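Local coordinates for encapsulated ferritin-like protein (Haliangium ochraceum, PDB 5N5F), which oxidises Fe(2+) to Fe(3+) as a ferritin-like ferroxidase carried as cargo inside an encapsulin nanocompartment, where the iron is deposited, at residues 68-71 with 72-76. Sequence-based numbering, arbitrary orientation.
Sequences TLEW and IRRRS
Trp71 and Arg75 stack one turn apart near the C-terminal end of helix 48-75, in the ferritin-like (EncFtn) part of the protein. The Arg75 guanidinium lies flat on one Trp71 face, planes 8° apart and centres 3.7 Å apart. Arg75 NH1 lies above the ring near Trp71 NE1 and CD1, offset toward the rim. Arg75 CD makes a CH-pi contact, 3.6 Å from the centroid of the Trp71 six-membered ring. Glu47 of a third subunit takes both the Trp71 NE1 hydrogen bond and a salt bridge from Arg75 NH2. Ile72 CG1 sits 4.1 Å from Trp71 CE3, and Ile72 packs on helix 16-44.

Glu70 pairs with Arg73 and Arg74, three and four residues on. Arg73 grips it side-on from the syn side. Arg73 NE bonds Glu70 OE1 at 3.1 Å. Arg73 NH2 bonds Glu70 OE2 at 3.2 Å. Arg74 NE reaches Glu70 OE2 on the anti side at 2.8 Å. All three donors are tilted out of the carboxylate plane, and the two on OE2 share one face. The bend at chi2 (62°) turns the carboxylate toward both arginines. Asp80 also pairs with Arg73 NH1; in a second subunit, Thr89 OG1 bonds Arg74 NH2, and Phe88 N and Thr89 N bond the carboxylate. An alanine in place of Glu70 would probably leave Arg73 and Arg74 without the charge they share, and those two amides without this acceptor. The buried carboxylate is thus probably kept ionised, and both clusters tie this helix end to neighbouring subunits.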
loop_
_atom_site.group_PDB
_atom_site.type_symbol
_atom_site.label_atom_id
_atom_site.label_comp_id
_atom_site.label_asym_id
_atom_site.label_seq_id
_atom_site.Cartn_x
_atom_site.Cartn_y
_atom_site.Cartn_z
ATOM N N THR B 68 -2.989 11.824 -24.802
ATOM C CA THR B 68 -2.348 12.507 -23.686
ATOM C C THR B 68 -0.882 12.797 -23.988
ATOM O O THR B 68 -0.374 13.877 -23.665
ATOM C CB THR B 68 -2.469 11.661 -22.418
ATOM O OG1 THR B 68 -3.850 11.343 -22.170
ATOM C CG2 THR B 68 -1.901 12.408 -21.224
ATOM N N LEU B 69 -0.183 11.841 -24.602
ATOM C CA LEU B 69 1.237 12.029 -24.878
ATOM C C LEU B 69 1.451 13.180 -25.850
ATOM O O LEU B 69 2.391 13.967 -25.692
ATOM C CB LEU B 69 1.841 10.734 -25.424
ATOM C CG LEU B 69 3.330 10.754 -25.786
ATOM C CD1 LEU B 69 4.213 11.182 -24.609
ATOM C CD2 LEU B 69 3.756 9.385 -26.292
ATOM N N GLU B 70 0.579 13.308 -26.853
ATOM C CA GLU B 70 0.688 14.425 -27.783
ATOM C C GLU B 70 0.484 15.754 -27.069
ATOM O O GLU B 70 1.141 16.749 -27.396
ATOM C CB GLU B 70 -0.317 14.264 -28.924
ATOM C CG GLU B 70 -0.372 15.447 -29.898
ATOM C CD GLU B 70 0.940 15.696 -30.623
ATOM O OE1 GLU B 70 1.883 14.895 -30.458
ATOM O OE2 GLU B 70 1.028 16.701 -31.365
ATOM N N TRP B 71 -0.427 15.800 -26.094
ATOM C CA TRP B 71 -0.576 17.018 -25.308
ATOM C C TRP B 71 0.713 17.336 -24.559
ATOM O O TRP B 71 1.166 18.487 -24.543
ATOM C CB TRP B 71 -1.742 16.885 -24.334
ATOM C CG TRP B 71 -2.026 18.150 -23.592
ATOM C CD1 TRP B 71 -2.960 19.092 -23.908
ATOM C CD2 TRP B 71 -1.366 18.621 -22.409
ATOM N NE1 TRP B 71 -2.926 20.118 -22.996
ATOM C CE2 TRP B 71 -1.952 19.854 -22.068
ATOM C CE3 TRP B 71 -0.337 18.118 -21.607
ATOM C CZ2 TRP B 71 -1.547 20.591 -20.957
ATOM C CZ3 TRP B 71 0.066 18.852 -20.507
ATOM C CH2 TRP B 71 -0.539 20.074 -20.192
ATOM N N ILE B 72 1.323 16.321 -23.945
ATOM C CA ILE B 72 2.601 16.515 -23.266
ATOM C C ILE B 72 3.655 17.020 -24.245
ATOM O O ILE B 72 4.422 17.939 -23.934
ATOM C CB ILE B 72 3.038 15.204 -22.587
ATOM C CG1 ILE B 72 2.070 14.856 -21.453
ATOM C CG2 ILE B 72 4.470 15.306 -22.063
ATOM C CD1 ILE B 72 2.299 13.499 -20.852
ATOM N N ARG B 73 3.714 16.427 -25.440
ATOM C CA ARG B 73 4.769 16.782 -26.386
ATOM C C ARG B 73 4.677 18.244 -26.799
ATOM O O ARG B 73 5.703 18.903 -27.010
ATOM C CB ARG B 73 4.702 15.889 -27.623
ATOM C CG ARG B 73 5.875 16.096 -28.587
ATOM C CD ARG B 73 5.558 15.589 -29.982
ATOM N NE ARG B 73 4.542 16.408 -30.635
ATOM C CZ ARG B 73 4.792 17.521 -31.321
ATOM N NH1 ARG B 73 6.032 17.970 -31.452
ATOM N NH2 ARG B 73 3.792 18.191 -31.875
ATOM N N ARG B 74 3.459 18.764 -26.943
ATOM C CA ARG B 74 3.286 20.138 -27.392
ATOM C C ARG B 74 3.709 21.167 -26.352
ATOM O O ARG B 74 3.874 22.340 -26.704
ATOM C CB ARG B 74 1.827 20.366 -27.792
ATOM C CG ARG B 74 1.405 19.565 -29.011
ATOM C CD ARG B 74 -0.081 19.721 -29.305
ATOM N NE ARG B 74 -0.485 18.907 -30.447
ATOM C CZ ARG B 74 -1.657 19.008 -31.065
ATOM N NH1 ARG B 74 -2.558 19.893 -30.657
ATOM N NH2 ARG B 74 -1.926 18.220 -32.096
ATOM N N ARG B 75 3.906 20.764 -25.095
ATOM C CA ARG B 75 4.264 21.695 -24.031
ATOM C C ARG B 75 5.564 21.313 -23.332
ATOM O O ARG B 75 5.948 21.972 -22.358
ATOM C CB ARG B 75 3.126 21.790 -23.012
ATOM C CG ARG B 75 1.891 22.484 -23.553
ATOM C CD ARG B 75 0.702 22.273 -22.647
ATOM N NE ARG B 75 -0.489 22.942 -23.158
ATOM C CZ ARG B 75 -1.222 22.495 -24.174
ATOM N NH1 ARG B 75 -0.890 21.373 -24.800
ATOM N NH2 ARG B 75 -2.289 23.174 -24.567
ATOM N N SER B 76 6.257 20.279 -23.803
ATOM C CA SER B 76 7.493 19.821 -23.174
ATOM C C SER B 76 8.584 19.709 -24.229
ATOM O O SER B 76 8.603 18.736 -25.003
ATOM C CB SER B 76 7.308 18.486 -22.472
ATOM O OG SER B 76 8.567 17.994 -22.043
#